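Alpha-acetolactate decarboxylase (Bacillus subtilis subsp. subtilis str. 168, PDB 5XNE) decarboxylates (2S)-2-acetolactate to (R)-acetoin and carbon dioxide, a step on the route from pyruvate to butane-2,3-diol. Local coordinates at residues Q6-T11 against R208-A213; F22-I27 against C73-F78; H84-K89 against C195-S200; K119-R124 against D149-T154. All coordinates share one frame; numbering follows the deposited sequence.

Near the N terminus, strand 3-7 enters contact 1, whose partner, residues 208-213, begins at the end of strand 195-208; the loop it closes spans 196 residues and encloses the other three contacts. Contact 2 (22-27 with 73-78) closes first and brings the short strand 22-23 and its 3-10 turn onto strand 73-76, a neighbour of strand 3-7, so contacts 1 and 2 touch. Contact 3 (84-89 with 195-200) opens after contact 2 has closed, pairing strand 82-86 with the beginning of strand 195-208; contacts 2 and 3 meet where Phe78 packs on Thr198. Contact 4 (119-124 with 149-154) is nested within contact 3, joining strands 117-124 and 151-160, and touches it through Lys89 and Lys119.

Contact 1: residues Q6-T11 against R208-A213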
loop_
_atom_site.group_PDB
_atom_site.type_symbol
_atom_site.label_atom_id
_atom_site.label_comp_id
_atom_site.label_asym_id
_atom_site.label_seq_id
_atom_site.Cartn_x
_atom_site.Cartn_y
_atom_site.Cartn_z
ATOM N N GLN B 6 9.208 1.497 0.500
ATOM C CA GLN B 6 8.931 0.315 -0.312
ATOM C C GLN B 6 9.175 0.600 -1.790
ATOM O O GLN B 6 8.501 1.449 -2.386
ATOM C CB GLN B 6 7.490 -0.145 -0.082
ATOM C CG GLN B 6 7.064 -1.335 -0.902
ATOM C CD GLN B 6 7.946 -2.529 -0.678
ATOM O OE1 GLN B 6 8.172 -2.935 0.461
ATOM N NE2 GLN B 6 8.457 -3.110 -1.762
ATOM N N VAL B 7 10.147 -0.101 -2.373
ATOM C CA VAL B 7 10.481 0.067 -3.786
ATOM C C VAL B 7 9.702 -0.964 -4.611
ATOM O O VAL B 7 9.960 -2.169 -4.533
ATOM C CB VAL B 7 12.002 -0.080 -4.013
ATOM C CG1 VAL B 7 12.331 -0.127 -5.505
ATOM C CG2 VAL B 7 12.747 1.073 -3.346
ATOM N N SER B 8 8.710 -0.460 -5.356
ATOM C CA SER B 8 7.842 -1.242 -6.250
ATOM C C SER B 8 7.035 -2.332 -5.531
ATOM O O SER B 8 6.906 -2.310 -4.295
ATOM C CB SER B 8 8.666 -1.867 -7.387
ATOM O OG SER B 8 7.822 -2.269 -8.464
ATOM N N THR B 9 6.466 -3.260 -6.299
ATOM C CA THR B 9 5.533 -4.235 -5.735
ATOM C C THR B 9 5.938 -5.674 -5.984
ATOM O O THR B 9 6.587 -6.005 -6.988
ATOM C CB THR B 9 4.091 -4.065 -6.293
ATOM O OG1 THR B 9 4.024 -4.588 -7.633
ATOM C CG2 THR B 9 3.673 -2.603 -6.271
ATOM N N MET B 10 5.516 -6.548 -5.078
ATOM C CA MET B 10 5.785 -7.964 -5.233
ATOM C C MET B 10 5.065 -8.511 -6.460
ATOM O O MET B 10 5.593 -9.376 -7.155
ATOM C CB MET B 10 5.360 -8.742 -3.977
ATOM C CG MET B 10 5.685 -10.213 -4.036
ATOM S SD MET B 10 7.469 -10.484 -4.066
ATOM C CE MET B 10 7.537 -12.253 -4.321
ATOM N N THR B 11 3.882 -7.988 -6.748
ATOM C CA THR B 11 3.171 -8.501 -7.915
ATOM C C THR B 11 3.870 -8.139 -9.231
ATOM O O THR B 11 3.738 -8.879 -10.215
ATOM C CB THR B 11 1.735 -8.020 -7.955
ATOM O OG1 THR B 11 1.707 -6.590 -7.939
ATOM C CG2 THR B 11 0.952 -8.593 -6.755
ATOM N N ARG B 208 7.129 3.562 -3.541
ATOM C CA ARG B 208 7.705 4.268 -4.690
ATOM C C ARG B 208 7.629 3.387 -5.931
ATOM O O ARG B 208 8.169 2.285 -5.951
ATOM C CB ARG B 208 9.151 4.652 -4.395
ATOM C CG ARG B 208 9.941 5.146 -5.597
ATOM C CD ARG B 208 9.353 6.422 -6.184
ATOM N NE ARG B 208 10.388 7.182 -6.883
ATOM C CZ ARG B 208 10.875 6.868 -8.079
ATOM N NH1 ARG B 208 10.428 5.807 -8.724
ATOM N NH2 ARG B 208 11.823 7.617 -8.632
ATOM N N LEU B 209 6.936 3.864 -6.958
ATOM C CA LEU B 209 6.817 3.105 -8.205
ATOM C C LEU B 209 7.933 3.482 -9.175
ATOM O O LEU B 209 8.290 4.648 -9.285
ATOM C CB LEU B 209 5.453 3.362 -8.851
ATOM C CG LEU B 209 4.282 3.158 -7.875
ATOM C CD1 LEU B 209 2.958 3.587 -8.516
ATOM C CD2 LEU B 209 4.276 1.701 -7.441
ATOM N N PRO B 210 8.486 2.486 -9.879
ATOM C CA PRO B 210 9.589 2.784 -10.803
ATOM C C PRO B 210 9.129 3.513 -12.056
ATOM O O PRO B 210 8.014 3.306 -12.522
ATOM C CB PRO B 210 10.142 1.403 -11.163
ATOM C CG PRO B 210 9.022 0.451 -10.924
ATOM C CD PRO B 210 8.139 1.053 -9.846
ATOM N N ASN B 211 10.003 4.360 -12.588
ATOM C CA ASN B 211 9.716 5.061 -13.825
ATOM C C ASN B 211 10.299 4.270 -14.982
ATOM O O ASN B 211 11.212 4.727 -15.665
ATOM C CB ASN B 211 10.289 6.471 -13.779
ATOM C CG ASN B 211 9.808 7.323 -14.921
ATOM O OD1 ASN B 211 8.692 7.156 -15.404
ATOM N ND2 ASN B 211 10.647 8.249 -15.358
ATOM N N THR B 212 9.794 3.058 -15.159
ATOM C CA THR B 212 10.274 2.179 -16.223
ATOM C C THR B 212 9.126 1.750 -17.120
ATOM O O THR B 212 7.990 1.533 -16.668
ATOM C CB THR B 212 10.941 0.914 -15.690
ATOM O OG1 THR B 212 9.964 0.138 -14.996
ATOM C CG2 THR B 212 12.109 1.252 -14.746
ATOM N N ALA B 213 9.416 1.609 -18.406
ATOM C CA ALA B 213 8.402 1.119 -19.312
ATOM C C ALA B 213 7.956 -0.287 -18.903
ATOM O O ALA B 213 6.779 -0.620 -19.014
ATOM C CB ALA B 213 8.917 1.131 -20.747
#
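A parallel beta bridge between Val7 and Arg208 joins the C-terminal ends of strands 3-7 and 195-208, just before the two segments part. Two backbone bonds make it. Arg208 N donates to Gln6 O at 2.8 Å, nearly straight at 178°, and Ser8 N donates to Arg208 O at 2.9 Å. Beyond the bridge Ser8 takes a positive phi of 60°, which bends the chain out of the strand toward helix 10-14. Its hydroxyl lies anti to the backbone N (chi1 -162°) and comes up against the ring of Pro210, with Ser8 OG 3.6 Å from Pro210 CD and 3.9 Å from Pro210 CG. This is the one place where side chains of the two segments meet closely. The bend is also tied down from within its own segment: Gln6 NE2 donates to Ser8 O at 3.1 Å, from above the carbonyl plane, and makes a weak second bond to Val7 O. Gln6 OE1 is taken up by Ser74 OG, so both ends of this buried amide are engaged; the side chain lies about 10 Å from the bound zinc ion. The Arg208 side chain leads away from residues 6-11 and bends back beside its own backbone, where Pro210 CA lies in plane at the guanidinium edge. Arg208 also pairs antiparallel with a strand of the second subunit, carrying the sheet across the dimer interface. Thr9 N-caps helix 10-14 and Thr212 N-caps helix 213-217, whose Phe215 packs on Ser8, Leu209 and Pro210, while strand 73-76 runs along the other edge of strand 3-7.

Contact 2: residues F22-I27 against C73-F78; sequences FELSEI and CSFTFF
Phe22 and Ile27 approach strand 73-76 from across a layer of side chains: the nearest CA pairs, Phe22 CA with Cys73 CA and Ile27 CA with Phe75 CA, are 9.0 and 7.7 Å apart, too far for strand pairing. Between them the chain leaves strand 22-23 and winds through a 3-10 turn, closed by Glu26 N to Glu23 O and Ile27 N to Leu24 O, so that Phe22, Leu24 and Ile27 all reach Phe75. Phe22 and Phe75 point at one another tip to tip, Phe22 CE2 lying 3.6 Å from Phe75 CE2, with centroids 5.6 Å apart and the planes inclined at 31°. Ile27 crosses Phe75 at about a right angle and sets its CG1 3.7 Å from both Phe75 CZ and Phe75 CE1; Leu24 CD2 is a more distant neighbour. On strand 73-76, Cys73 holds SG between its backbone N and carbonyl carbon (chi1 44°), 4.0 Å from Phe22 CD2, an oblique sulfur-aromatic contact. An alanine in place of Phe75 would probably open a gap beside Ile27 CG1 and CD1 and take from Phe22 CE2 and CZ their tip-to-tip neighbour. Leu45 of strand 44-48 touches Leu24, Cys73 and Phe75, while Val7 lies against Phe22 and Cys73. With only carbon and sulfur side-chain atoms meeting, this buried cluster is held by dispersion and by exclusion of water, and it joins the 22-27 segment to a strand whose Cys73 side chain is about 9 Å from the zinc ion.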
loop_
_atom_site.group_PDB
_atom_site.type_symbol
_atom_site.label_atom_id
_atom_site.label_comp_id
_atom_site.label_asym_id
_atom_site.label_seq_id
_atom_site.Cartn_x
_atom_site.Cartn_y
_atom_site.Cartn_z
ATOM N N PHE B 22 15.614 1.764 -9.273
ATOM C CA PHE B 22 16.128 2.206 -7.979
ATOM C C PHE B 22 17.618 1.927 -7.845
ATOM O O PHE B 22 18.068 0.783 -7.952
ATOM C CB PHE B 22 15.388 1.547 -6.819
ATOM C CG PHE B 22 15.890 1.996 -5.464
ATOM C CD1 PHE B 22 15.449 3.184 -4.907
ATOM C CD2 PHE B 22 16.797 1.225 -4.754
ATOM C CE1 PHE B 22 15.914 3.596 -3.657
ATOM C CE2 PHE B 22 17.264 1.629 -3.506
ATOM C CZ PHE B 22 16.826 2.811 -2.967
ATOM N N GLU B 23 18.375 2.985 -7.595
ATOM C CA GLU B 23 19.825 2.889 -7.497
ATOM C C GLU B 23 20.262 2.801 -6.047
ATOM O O GLU B 23 19.911 3.677 -5.242
ATOM C CB GLU B 23 20.466 4.098 -8.163
ATOM C CG GLU B 23 21.966 3.996 -8.310
ATOM C CD GLU B 23 22.417 4.455 -9.675
ATOM O OE1 GLU B 23 21.545 4.851 -10.491
ATOM O OE2 GLU B 23 23.639 4.437 -9.941
ATOM N N LEU B 24 21.013 1.755 -5.710
ATOM C CA LEU B 24 21.358 1.496 -4.310
ATOM C C LEU B 24 22.292 2.577 -3.745
ATOM O O LEU B 24 22.493 2.658 -2.533
ATOM C CB LEU B 24 21.964 0.084 -4.138
ATOM C CG LEU B 24 20.975 -1.082 -4.412
ATOM C CD1 LEU B 24 21.319 -2.467 -3.812
ATOM C CD2 LEU B 24 19.608 -0.727 -3.951
ATOM N N SER B 25 22.820 3.447 -4.600
ATOM C CA SER B 25 23.528 4.611 -4.081
ATOM C C SER B 25 22.608 5.461 -3.199
ATOM O O SER B 25 23.073 6.232 -2.363
ATOM C CB SER B 25 24.082 5.461 -5.224
ATOM O OG SER B 25 23.026 6.130 -5.885
ATOM N N GLU B 26 21.299 5.328 -3.376
ATOM C CA GLU B 26 20.391 6.165 -2.621
ATOM C C GLU B 26 19.829 5.489 -1.379
ATOM O O GLU B 26 19.034 6.092 -0.662
ATOM C CB GLU B 26 19.279 6.647 -3.531
ATOM C CG GLU B 26 19.824 7.734 -4.468
ATOM C CD GLU B 26 19.128 7.716 -5.772
ATOM O OE1 GLU B 26 17.934 7.378 -5.762
ATOM O OE2 GLU B 26 19.765 8.040 -6.802
ATOM N N ILE B 27 20.267 4.264 -1.101
ATOM C CA ILE B 27 19.871 3.605 0.150
ATOM C C ILE B 27 20.025 4.502 1.398
ATOM O O ILE B 27 19.089 4.602 2.177
ATOM C CB ILE B 27 20.650 2.283 0.355
ATOM C CG1 ILE B 27 20.130 1.213 -0.614
ATOM C CG2 ILE B 27 20.540 1.805 1.816
ATOM C CD1 ILE B 27 20.860 -0.105 -0.528
ATOM N N CYS B 73 12.606 -3.870 -3.209
ATOM C CA CYS B 73 13.316 -3.887 -1.937
ATOM C C CYS B 73 12.543 -3.021 -0.944
ATOM O O CYS B 73 11.610 -2.289 -1.326
ATOM C CB CYS B 73 14.779 -3.409 -2.104
ATOM S SG CYS B 73 15.049 -1.943 -3.130
ATOM N N SER B 74 12.917 -3.133 0.335
ATOM C CA SER B 74 12.222 -2.451 1.423
ATOM C C SER B 74 13.283 -1.926 2.396
ATOM O O SER B 74 14.192 -2.678 2.749
ATOM C CB SER B 74 11.267 -3.405 2.164
ATOM O OG SER B 74 10.416 -4.137 1.292
ATOM N N PHE B 75 13.142 -0.679 2.841
ATOM C CA PHE B 75 14.127 -0.056 3.747
ATOM C C PHE B 75 13.471 0.657 4.905
ATOM O O PHE B 75 12.326 1.096 4.812
ATOM C CB PHE B 75 14.992 0.956 3.001
ATOM C CG PHE B 75 15.692 0.383 1.825
ATOM C CD1 PHE B 75 16.835 -0.384 1.989
ATOM C CD2 PHE B 75 15.205 0.610 0.546
ATOM C CE1 PHE B 75 17.483 -0.937 0.893
ATOM C CE2 PHE B 75 15.848 0.060 -0.555
ATOM C CZ PHE B 75 16.989 -0.704 -0.382
ATOM N N THR B 76 14.219 0.806 5.996
ATOM C CA THR B 76 13.779 1.692 7.059
ATOM C C THR B 76 14.985 2.149 7.842
ATOM O O THR B 76 16.072 1.564 7.720
ATOM C CB THR B 76 12.771 1.007 7.993
ATOM O OG1 THR B 76 12.062 2.002 8.739
ATOM C CG2 THR B 76 13.477 0.065 8.953
ATOM N N PHE B 77 14.792 3.196 8.634
ATOM C CA PHE B 77 15.793 3.567 9.621
ATOM C C PHE B 77 15.395 2.867 10.909
ATOM O O PHE B 77 14.395 3.223 11.551
ATOM C CB PHE B 77 15.876 5.089 9.796
ATOM C CG PHE B 77 16.560 5.780 8.659
ATOM C CD1 PHE B 77 17.938 5.662 8.486
ATOM C CD2 PHE B 77 15.829 6.517 7.738
ATOM C CE1 PHE B 77 18.576 6.288 7.423
ATOM C CE2 PHE B 77 16.459 7.148 6.672
ATOM C CZ PHE B 77 17.824 7.034 6.511
ATOM N N PHE B 78 16.164 1.840 11.248
ATOM C CA PHE B 78 15.828 0.946 12.338
ATOM C C PHE B 78 16.030 1.642 13.675
ATOM O O PHE B 78 17.061 2.276 13.902
ATOM C CB PHE B 78 16.669 -0.320 12.257
ATOM C CG PHE B 78 16.196 -1.427 13.152
ATOM C CD1 PHE B 78 16.532 -1.451 14.502
ATOM C CD2 PHE B 78 15.428 -2.466 12.641
ATOM C CE1 PHE B 78 16.090 -2.476 15.322
ATOM C CE2 PHE B 78 14.988 -3.493 13.447
ATOM C CZ PHE B 78 15.324 -3.509 14.797
#

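Contact 3: residues H84-K89 against C195-S200; sequences HKIDAK and CTVTIS
Ile86 lays its terminal methyl against Val197, with Ile86 CD1 only 3.5 Å from Val197 CG2, tighter than usual for two carbons. Its chi2 of 57° folds CD1 back instead of extending it. At its root the same side chain meets Cys195, where Ile86 CB is 3.9 Å from Cys195 SG. His84 is on this face too, its CB 4.1 Å from Val197 CB, but its imidazole leads off to a hydrogen bond from NE2 to Glu98. The reverse face carries Lys85 and Thr196, a non-hydrogen-bonded pair. The lysine chain, bent at chi2 and chi3, curls across the threonine until Lys85 NZ is 3.6 Å from Thr196 CB, a packing contact at the exposed surface. Beneath these side chains the strands run antiparallel at 151°, with two hydrogen-bonded pairs flanking Lys85 and Thr196. His84 and Val197 exchange bonds in both directions, Val197 N to His84 O at 2.7 Å being the shorter; Ile86 and Cys195 do likewise, Ile86 N to Cys195 O at 3.0 Å and 171°. On its other edge strand 195-208 pairs with strand 109-115, Thr196 bonding the backbone of Asp115. Phe95 of helix 92-100 packs on Ile86 and Val197, and Leu192 of strand 184-192 and Ile114 touch Ile86 and Cys195 respectively.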
loop_
_atom_site.group_PDB
_atom_site.type_symbol
_atom_site.label_atom_id
_atom_site.label_comp_id
_atom_site.label_asym_id
_atom_site.label_seq_id
_atom_site.Cartn_x
_atom_site.Cartn_y
_atom_site.Cartn_z
ATOM N N HIS B 84 13.774 -8.569 22.957
ATOM C CA HIS B 84 13.293 -9.831 23.484
ATOM C C HIS B 84 14.437 -10.825 23.386
ATOM O O HIS B 84 15.251 -10.753 22.462
ATOM C CB HIS B 84 12.070 -10.311 22.703
ATOM C CG HIS B 84 11.273 -11.367 23.402
ATOM N ND1 HIS B 84 10.786 -11.208 24.685
ATOM C CD2 HIS B 84 10.871 -12.593 22.997
ATOM C CE1 HIS B 84 10.119 -12.292 25.035
ATOM N NE2 HIS B 84 10.157 -13.150 24.032
ATOM N N LYS B 85 14.521 -11.736 24.348
ATOM C CA LYS B 85 15.581 -12.733 24.327
ATOM C C LYS B 85 14.992 -14.116 24.098
ATOM O O LYS B 85 13.974 -14.473 24.694
ATOM C CB LYS B 85 16.383 -12.695 25.631
ATOM C CG LYS B 85 17.169 -11.406 25.837
ATOM C CD LYS B 85 18.288 -11.261 24.812
ATOM C CE LYS B 85 19.646 -11.088 25.489
ATOM N NZ LYS B 85 20.664 -10.452 24.596
ATOM N N ILE B 86 15.612 -14.883 23.210
ATOM C CA ILE B 86 15.226 -16.269 23.018
ATOM C C ILE B 86 16.363 -17.072 23.636
ATOM O O ILE B 86 17.492 -17.066 23.136
ATOM C CB ILE B 86 14.994 -16.632 21.533
ATOM C CG1 ILE B 86 13.600 -16.193 21.062
ATOM C CG2 ILE B 86 15.067 -18.132 21.336
ATOM C CD1 ILE B 86 13.289 -14.739 21.212
ATOM N N ASP B 87 16.065 -17.713 24.763
ATOM C CA ASP B 87 17.091 -18.312 25.611
ATOM C C ASP B 87 17.548 -19.663 25.107
ATOM O O ASP B 87 18.711 -20.040 25.260
ATOM C CB ASP B 87 16.576 -18.478 27.039
ATOM C CG ASP B 87 16.303 -17.161 27.728
ATOM O OD1 ASP B 87 17.024 -16.172 27.461
ATOM O OD2 ASP B 87 15.359 -17.128 28.546
ATOM N N ALA B 88 16.618 -20.400 24.522
ATOM C CA ALA B 88 16.885 -21.771 24.150
ATOM C C ALA B 88 16.285 -22.117 22.803
ATOM O O ALA B 88 15.664 -21.278 22.141
ATOM C CB ALA B 88 16.350 -22.715 25.225
ATOM N N LYS B 89 16.490 -23.369 22.417
ATOM C CA LYS B 89 15.996 -23.927 21.174
ATOM C C LYS B 89 14.549 -23.529 20.899
ATOM O O LYS B 89 13.669 -23.730 21.737
ATOM C CB LYS B 89 16.127 -25.444 21.222
ATOM C CG LYS B 89 16.225 -26.117 19.883
ATOM C CD LYS B 89 16.936 -27.441 20.033
ATOM C CE LYS B 89 16.559 -28.368 18.908
ATOM N NZ LYS B 89 15.136 -28.192 18.533
ATOM N N CYS B 195 19.219 -16.272 20.688
ATOM C CA CYS B 195 19.390 -15.011 19.979
ATOM C C CYS B 195 18.789 -13.840 20.729
ATOM O O CYS B 195 17.954 -14.012 21.621
ATOM C CB CYS B 195 18.765 -15.093 18.580
ATOM S SG CYS B 195 16.933 -15.027 18.522
ATOM N N THR B 196 19.224 -12.644 20.356
ATOM C CA THR B 196 18.570 -11.418 20.775
ATOM C C THR B 196 17.658 -10.936 19.648
ATOM O O THR B 196 18.045 -10.947 18.470
ATOM C CB THR B 196 19.589 -10.323 21.147
ATOM O OG1 THR B 196 18.907 -9.095 21.437
ATOM C CG2 THR B 196 20.581 -10.090 20.027
ATOM N N VAL B 197 16.439 -10.552 20.013
ATOM C CA VAL B 197 15.494 -9.984 19.060
ATOM C C VAL B 197 15.359 -8.490 19.287
ATOM O O VAL B 197 15.322 -8.016 20.428
ATOM C CB VAL B 197 14.107 -10.629 19.171
ATOM C CG1 VAL B 197 13.192 -10.123 18.057
ATOM C CG2 VAL B 197 14.229 -12.140 19.095
ATOM N N THR B 198 15.299 -7.737 18.195
ATOM C CA THR B 198 15.047 -6.310 18.269
ATOM C C THR B 198 13.983 -5.997 17.224
ATOM O O THR B 198 14.047 -6.516 16.104
ATOM C CB THR B 198 16.319 -5.485 18.016
ATOM O OG1 THR B 198 17.385 -5.989 18.834
ATOM C CG2 THR B 198 16.096 -4.045 18.388
ATOM N N ILE B 199 13.002 -5.180 17.601
ATOM C CA ILE B 199 11.857 -4.870 16.736
ATOM C C ILE B 199 11.645 -3.358 16.654
ATOM O O ILE B 199 11.772 -2.633 17.657
ATOM C CB ILE B 199 10.570 -5.555 17.240
ATOM C CG1 ILE B 199 10.759 -7.073 17.286
ATOM C CG2 ILE B 199 9.381 -5.214 16.351
ATOM C CD1 ILE B 199 9.557 -7.839 17.797
ATOM N N SER B 200 11.336 -2.880 15.446
ATOM C CA SER B 200 11.119 -1.460 15.203
ATOM C C SER B 200 9.737 -1.270 14.577
ATOM O O SER B 200 9.428 -1.867 13.550
ATOM C CB SER B 200 12.220 -0.905 14.299
ATOM O OG SER B 200 12.150 0.507 14.187
#

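Contact 4: residues K119-R124 against D149-T154; sequences KKVQTR and DNVRGT
The carbonyl of Lys119 is the flat group to which Asn150 and Asp149 come: Asn150 N donates from above its plane, 47° out of it, to Lys119 O at 2.9 Å. Asp149 CA adds a CA-H...O contact to the same oxygen at 3.3 Å. A water donates to Lys119 O as well, at 2.8 Å, so that this one acceptor draws three partners; the water also lies beside Asp149 OD1, but so close that the bond there is doubtful. The carboxylate makes no salt bridge with either lysine, since Lys119 NZ and Lys120 NZ both stand more than 6 Å from Asp149 OD1, though their charges would probably still favour its ionised form. Lys120 and Asp149 form a non-hydrogen-bonded antiparallel pair, side chains on one face. Farther in, Val121 and Val151 cross at about a right angle, Val121 CG2 lying 4.1 Å from Val151 CG1, a branch set between backbone N and carbonyl carbon (chi1 58°). Phe176 of strand 171-178 packs on both valines. Each segment turns a corner, at Lys119 and at Asn150, so the strands before and after it belong to different sheets or faces. A bulge lies at each corner, where strands 117-124 and 151-160 pair: Lys119 and Lys120 opposite Val191 make a classic beta bulge, and Asn150 and Val151 opposite Phe118 a G1 bulge, in keeping with the positive phi of Asn150 (40°).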
loop_
_atom_site.group_PDB
_atom_site.type_symbol
_atom_site.label_atom_id
_atom_site.label_comp_id
_atom_site.label_asym_id
_atom_site.label_seq_id
_atom_site.Cartn_x
_atom_site.Cartn_y
_atom_site.Cartn_z
ATOM N N LYS B 119 20.450 -23.015 15.208
ATOM C CA LYS B 119 20.666 -24.439 15.030
ATOM C C LYS B 119 20.537 -24.807 13.557
ATOM O O LYS B 119 21.361 -25.547 13.020
ATOM C CB LYS B 119 19.680 -25.246 15.869
ATOM C CG LYS B 119 19.867 -26.739 15.734
ATOM C CD LYS B 119 19.099 -27.471 16.806
ATOM C CE LYS B 119 19.470 -28.942 16.833
ATOM N NZ LYS B 119 19.290 -29.578 15.502
ATOM N N LYS B 120 19.494 -24.284 12.913
ATOM C CA LYS B 120 19.296 -24.459 11.479
ATOM C C LYS B 120 18.848 -23.148 10.847
ATOM O O LYS B 120 18.113 -22.380 11.462
ATOM C CB LYS B 120 18.248 -25.533 11.178
ATOM C CG LYS B 120 18.521 -26.906 11.776
ATOM C CD LYS B 120 17.415 -27.886 11.400
ATOM C CE LYS B 120 17.168 -28.903 12.512
ATOM N NZ LYS B 120 17.252 -28.283 13.871
ATOM N N VAL B 121 19.314 -22.894 9.629
ATOM C CA VAL B 121 18.697 -21.894 8.755
ATOM C C VAL B 121 18.634 -22.494 7.364
ATOM O O VAL B 121 19.631 -23.039 6.878
ATOM C CB VAL B 121 19.482 -20.557 8.686
ATOM C CG1 VAL B 121 18.705 -19.527 7.853
ATOM C CG2 VAL B 121 19.757 -19.999 10.061
ATOM N N GLN B 122 17.476 -22.418 6.723
ATOM C CA GLN B 122 17.392 -22.788 5.323
ATOM C C GLN B 122 17.103 -21.555 4.497
ATOM O O GLN B 122 16.180 -20.802 4.801
ATOM C CB GLN B 122 16.317 -23.831 5.059
ATOM C CG GLN B 122 16.326 -24.278 3.610
ATOM C CD GLN B 122 15.295 -25.336 3.312
ATOM O OE1 GLN B 122 14.104 -25.044 3.176
ATOM N NE2 GLN B 122 15.744 -26.581 3.218
ATOM N N THR B 123 17.899 -21.357 3.456
ATOM C CA THR B 123 17.721 -20.212 2.578
ATOM C C THR B 123 17.690 -20.595 1.118
ATOM O O THR B 123 18.063 -21.706 0.737
ATOM C CB THR B 123 18.849 -19.184 2.740
ATOM O OG1 THR B 123 20.070 -19.731 2.217
ATOM C CG2 THR B 123 19.035 -18.787 4.210
ATOM N N ARG B 124 17.247 -19.638 0.312
ATOM C CA ARG B 124 17.457 -19.638 -1.130
ATOM C C ARG B 124 18.180 -18.366 -1.553
ATOM O O ARG B 124 18.152 -17.358 -0.843
ATOM C CB ARG B 124 16.141 -19.718 -1.895
ATOM C CG ARG B 124 15.248 -18.492 -1.679
ATOM C CD ARG B 124 15.108 -17.657 -2.960
ATOM N NE ARG B 124 14.490 -16.361 -2.692
ATOM C CZ ARG B 124 13.189 -16.163 -2.850
ATOM N NH1 ARG B 124 12.447 -17.185 -3.298
ATOM N NH2 ARG B 124 12.635 -14.973 -2.596
ATOM N N ASP B 149 23.978 -25.127 9.524
ATOM C CA ASP B 149 23.856 -25.760 10.830
ATOM C C ASP B 149 24.692 -25.019 11.850
ATOM O O ASP B 149 25.825 -24.646 11.556
ATOM C CB ASP B 149 24.298 -27.224 10.779
ATOM C CG ASP B 149 23.412 -28.072 9.900
ATOM O OD1 ASP B 149 22.274 -28.378 10.318
ATOM O OD2 ASP B 149 23.859 -28.443 8.793
ATOM N N ASN B 150 24.128 -24.816 13.040
ATOM C CA ASN B 150 24.827 -24.166 14.143
ATOM C C ASN B 150 25.670 -22.985 13.685
ATOM O O ASN B 150 26.887 -22.972 13.836
ATOM C CB ASN B 150 25.687 -25.183 14.891
ATOM C CG ASN B 150 24.855 -26.132 15.717
ATOM O OD1 ASN B 150 24.437 -25.798 16.826
ATOM N ND2 ASN B 150 24.587 -27.316 15.175
ATOM N N VAL B 151 25.002 -21.996 13.105
ATOM C CA VAL B 151 25.688 -20.879 12.479
ATOM C C VAL B 151 25.357 -19.587 13.224
ATOM O O VAL B 151 24.230 -19.397 13.686
ATOM C CB VAL B 151 25.300 -20.774 10.977
ATOM C CG1 VAL B 151 23.777 -20.616 10.810
ATOM C CG2 VAL B 151 26.051 -19.645 10.283
ATOM N N ARG B 152 26.356 -18.726 13.374
ATOM C CA ARG B 152 26.170 -17.420 13.987
ATOM C C ARG B 152 25.910 -16.394 12.887
ATOM O O ARG B 152 26.519 -16.458 11.821
ATOM C CB ARG B 152 27.402 -17.033 14.816
ATOM C CG ARG B 152 27.338 -15.658 15.471
ATOM C CD ARG B 152 28.617 -15.369 16.253
ATOM N NE ARG B 152 29.795 -15.548 15.410
ATOM C CZ ARG B 152 30.810 -14.691 15.337
ATOM N NH1 ARG B 152 30.800 -13.579 16.059
ATOM N NH2 ARG B 152 31.833 -14.947 14.529
ATOM N N GLY B 153 24.999 -15.458 13.139
ATOM C CA GLY B 153 24.725 -14.413 12.172
ATOM C C GLY B 153 23.484 -13.615 12.529
ATOM O O GLY B 153 23.102 -13.496 13.697
ATOM N N THR B 154 22.828 -13.092 11.500
ATOM C CA THR B 154 21.706 -12.194 11.691
ATOM C C THR B 154 20.593 -12.539 10.722
ATOM O O THR B 154 20.835 -12.639 9.530
ATOM C CB THR B 154 22.122 -10.727 11.472
ATOM O OG1 THR B 154 23.121 -10.364 12.437
ATOM C CG2 THR B 154 20.923 -9.774 11.600
HETATM O O HOH W 1 21.362 -28.337 12.564
#